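Local coordinates for protein polyhedrin (Simulium ubiquitum cypovirus, PDB 5A9A) that assembles into the polyhedra, the microcrystalline occlusion bodies that probably embed and protect cypovirus particles, and binds UTP within them, at residues Arg78-Phe82 with Asp93-Leu99. Sequence-based numbering, arbitrary orientation.
Sequences RHKEF and DSHHPEL. With UTP (uridine 5'-triphosphate), chain B.
This helix-to-loop contact builds much of the UTP pocket at the periphery of the chain, completed by Phe100 and Glu101: one turn of helix 76-87 (78-82) packs against 93-99, an irregular loop, beta-like at Ser94, His96, Glu98 and Leu99 and bent at His95 and Pro97. Phe82 N to Arg78 O (3.0 Å) closes the helical turn, and the two segments come nearest at Glu81 and Ser94, CA to CA 5.3 Å. Phe82, chi1 t, is the hydrophobic centre: Leu99 (chi1 m, chi2 t) lays its CG over the ring face, 3.5 Å from the centroid, a CH-pi contact, while carbonyls meet the partly positive ring edge, His96 O to Phe82 CE2 and Pro97 O to Phe82 CZ, both 3.4 Å. Glu81 OE1 accepts a hydrogen bond from Asp93 N (2.8 Å), while the Asp93 carboxylate accepts one from His95 (NE2 to OD1 2.8 Å). Small Ser94 fits against the helix (CB 3.7 Å from Glu81 O); a water links its OG (3.0 Å) to Arg78 O (2.9 Å). His79 NE2 donates to UTP O4 (2.8 Å), its ND1 bonded to Asp71, and Leu99 CD2 lies 3.4 Å from UTP N3. Arg78 covers C2' with its guanidinium face and bonds weakly from NH2 to O3B (3.3 Å); His96 NE2 donates to O3G (2.9 Å). Arg78, a cation, and His96 thus reach the triphosphate, while the His79 donor suits O4, where cytosine would carry an amino group, consistent with a preference for uridine.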
loop_
_atom_site.group_PDB
_atom_site.type_symbol
_atom_site.label_atom_id
_atom_site.label_comp_id
_atom_site.label_asym_id
_atom_site.label_seq_id
_atom_site.Cartn_x
_atom_site.Cartn_y
_atom_site.Cartn_z
ATOM N N ARG A 78 -6.604 -25.663 2.698
ATOM C CA ARG A 78 -5.723 -26.268 1.711
ATOM C C ARG A 78 -4.609 -25.305 1.318
ATOM O O ARG A 78 -3.445 -25.690 1.214
ATOM C CB ARG A 78 -6.515 -26.666 0.465
ATOM C CG ARG A 78 -5.650 -27.190 -0.670
ATOM C CD ARG A 78 -6.491 -27.588 -1.872
ATOM N NE ARG A 78 -7.578 -28.489 -1.498
ATOM C CZ ARG A 78 -7.427 -29.788 -1.257
ATOM N NH1 ARG A 78 -6.228 -30.351 -1.338
ATOM N NH2 ARG A 78 -8.478 -30.525 -0.924
ATOM N N HIS A 79 -4.973 -24.046 1.098
ATOM C CA HIS A 79 -4.014 -23.047 0.643
ATOM C C HIS A 79 -3.055 -22.639 1.760
ATOM O O HIS A 79 -1.874 -22.391 1.513
ATOM C CB HIS A 79 -4.746 -21.832 0.070
ATOM C CG HIS A 79 -5.464 -22.117 -1.213
ATOM N ND1 HIS A 79 -6.429 -21.282 -1.733
ATOM C CD2 HIS A 79 -5.350 -23.148 -2.084
ATOM C CE1 HIS A 79 -6.882 -21.788 -2.866
ATOM N NE2 HIS A 79 -6.244 -22.921 -3.101
ATOM N N LYS A 80 -3.560 -22.579 2.987
ATOM C CA LYS A 80 -2.710 -22.303 4.139
ATOM C C LYS A 80 -1.638 -23.377 4.297
ATOM O O LYS A 80 -0.461 -23.069 4.489
ATOM C CB LYS A 80 -3.535 -22.223 5.425
ATOM C CG LYS A 80 -2.684 -22.019 6.673
ATOM C CD LYS A 80 -3.532 -21.901 7.925
ATOM C CE LYS A 80 -4.031 -23.255 8.397
ATOM N NZ LYS A 80 -4.941 -23.122 9.567
ATOM N N GLU A 81 -2.050 -24.640 4.224
ATOM C CA GLU A 81 -1.129 -25.749 4.437
ATOM C C GLU A 81 -0.103 -25.835 3.315
ATOM O O GLU A 81 1.071 -26.116 3.554
ATOM C CB GLU A 81 -1.890 -27.071 4.549
ATOM C CG GLU A 81 -2.832 -27.140 5.734
ATOM C CD GLU A 81 -2.127 -26.881 7.052
ATOM O OE1 GLU A 81 -0.879 -26.977 7.100
ATOM O OE2 GLU A 81 -2.822 -26.584 8.044
ATOM N N PHE A 82 -0.544 -25.594 2.085
ATOM C CA PHE A 82 0.381 -25.601 0.963
ATOM C C PHE A 82 1.397 -24.476 1.149
ATOM O O PHE A 82 2.592 -24.659 0.918
ATOM C CB PHE A 82 -0.353 -25.443 -0.369
ATOM C CG PHE A 82 0.459 -25.882 -1.556
ATOM C CD1 PHE A 82 1.362 -25.014 -2.158
ATOM C CD2 PHE A 82 0.333 -27.167 -2.059
ATOM C CE1 PHE A 82 2.113 -25.420 -3.248
ATOM C CE2 PHE A 82 1.081 -27.578 -3.150
ATOM C CZ PHE A 82 1.972 -26.703 -3.744
ATOM N N ASP A 93 0.518 -29.381 6.573
ATOM C CA ASP A 93 -0.281 -30.588 6.408
ATOM C C ASP A 93 -0.840 -30.583 4.989
ATOM O O ASP A 93 -2.045 -30.448 4.774
ATOM C CB ASP A 93 -1.404 -30.646 7.446
ATOM C CG ASP A 93 -2.108 -31.987 7.468
ATOM O OD1 ASP A 93 -1.601 -32.936 6.834
ATOM O OD2 ASP A 93 -3.165 -32.094 8.125
ATOM N N SER A 94 0.062 -30.724 4.024
ATOM C CA SER A 94 -0.270 -30.618 2.609
ATOM C C SER A 94 0.126 -31.911 1.904
ATOM O O SER A 94 1.234 -32.409 2.098
ATOM C CB SER A 94 0.462 -29.416 2.005
ATOM O OG SER A 94 0.295 -29.345 0.602
ATOM N N HIS A 95 -0.773 -32.450 1.083
ATOM C CA HIS A 95 -0.621 -33.815 0.586
ATOM C C HIS A 95 -0.432 -33.943 -0.925
ATOM O O HIS A 95 -0.434 -35.057 -1.440
ATOM C CB HIS A 95 -1.844 -34.653 0.974
ATOM C CG HIS A 95 -2.375 -34.357 2.341
ATOM N ND1 HIS A 95 -3.723 -34.239 2.603
ATOM C CD2 HIS A 95 -1.743 -34.166 3.524
ATOM C CE1 HIS A 95 -3.899 -33.980 3.886
ATOM N NE2 HIS A 95 -2.713 -33.930 4.468
ATOM N N HIS A 96 -0.282 -32.829 -1.636
ATOM C CA HIS A 96 -0.103 -32.891 -3.087
ATOM C C HIS A 96 1.053 -32.007 -3.536
ATOM O O HIS A 96 1.255 -30.924 -2.990
ATOM C CB HIS A 96 -1.383 -32.466 -3.813
ATOM C CG HIS A 96 -2.587 -33.276 -3.445
ATOM N ND1 HIS A 96 -2.735 -34.597 -3.811
ATOM C CD2 HIS A 96 -3.706 -32.949 -2.757
ATOM C CE1 HIS A 96 -3.888 -35.051 -3.353
ATOM N NE2 HIS A 96 -4.496 -34.071 -2.709
ATOM N N PRO A 97 1.819 -32.469 -4.540
ATOM C CA PRO A 97 2.958 -31.680 -5.021
ATOM C C PRO A 97 2.563 -30.309 -5.566
ATOM O O PRO A 97 3.322 -29.360 -5.378
ATOM C CB PRO A 97 3.545 -32.556 -6.131
ATOM C CG PRO A 97 3.156 -33.942 -5.752
ATOM C CD PRO A 97 1.782 -33.805 -5.159
ATOM N N GLU A 98 1.405 -30.202 -6.214
ATOM C CA GLU A 98 0.995 -28.933 -6.810
ATOM C C GLU A 98 -0.452 -28.558 -6.490
ATOM O O GLU A 98 -1.295 -29.421 -6.238
ATOM C CB GLU A 98 1.191 -28.976 -8.327
ATOM C CG GLU A 98 2.636 -29.130 -8.758
ATOM C CD GLU A 98 2.804 -29.118 -10.267
ATOM O OE1 GLU A 98 1.889 -28.638 -10.967
ATOM O OE2 GLU A 98 3.857 -29.583 -10.750
ATOM N N LEU A 99 -0.721 -27.256 -6.499
ATOM C CA LEU A 99 -2.073 -26.745 -6.337
ATOM C C LEU A 99 -2.714 -26.542 -7.704
ATOM O O LEU A 99 -2.068 -26.065 -8.636
ATOM C CB LEU A 99 -2.064 -25.402 -5.602
ATOM C CG LEU A 99 -1.774 -25.367 -4.101
ATOM C CD1 LEU A 99 -1.866 -23.929 -3.610
ATOM C CD2 LEU A 99 -2.730 -26.254 -3.324
HETATM P PA UTP B . -10.698 -33.689 -2.753
HETATM O O1A UTP B . -9.563 -34.629 -3.071
HETATM O O2A UTP B . -11.846 -33.527 -3.720
HETATM O O3A UTP B . -11.298 -34.074 -1.309
HETATM O "O5'" UTP B . -10.080 -32.228 -2.498
HETATM P PB UTP B . -10.370 -34.653 -0.127
HETATM O O1B UTP B . -11.074 -34.372 1.177
HETATM O O2B UTP B . -9.976 -36.063 -0.485
HETATM O O3B UTP B . -9.050 -33.731 -0.168
HETATM P PG UTP B . -7.593 -34.337 0.153
HETATM O O1G UTP B . -7.888 -35.716 0.686
HETATM O O2G UTP B . -7.006 -33.390 1.165
HETATM O O3G UTP B . -6.915 -34.304 -1.193
HETATM C "C5'" UTP B . -10.327 -31.157 -3.407
HETATM C "C4'" UTP B . -9.221 -31.109 -4.452
HETATM O "O4'" UTP B . -8.996 -29.780 -4.925
HETATM C "C1'" UTP B . -7.641 -29.690 -5.363
HETATM C "C2'" UTP B . -6.849 -30.628 -4.465
HETATM O "O2'" UTP B . -5.851 -31.350 -5.194
HETATM C "C3'" UTP B . -7.886 -31.588 -3.903
HETATM O "O3'" UTP B . -7.623 -32.922 -4.336
HETATM N N1 UTP B . -7.163 -28.306 -5.326
HETATM C C6 UTP B . -8.041 -27.301 -5.277
HETATM C C2 UTP B . -5.783 -28.026 -5.374
HETATM O O2 UTP B . -4.963 -28.960 -5.428
HETATM N N3 UTP B . -5.348 -26.763 -5.355
HETATM C C4 UTP B . -6.212 -25.742 -5.302
HETATM O O4 UTP B . -5.792 -24.566 -5.286
HETATM C C5 UTP B . -7.579 -25.992 -5.261
HETATM O O HOH W 1 -2.484 -28.322 0.421
#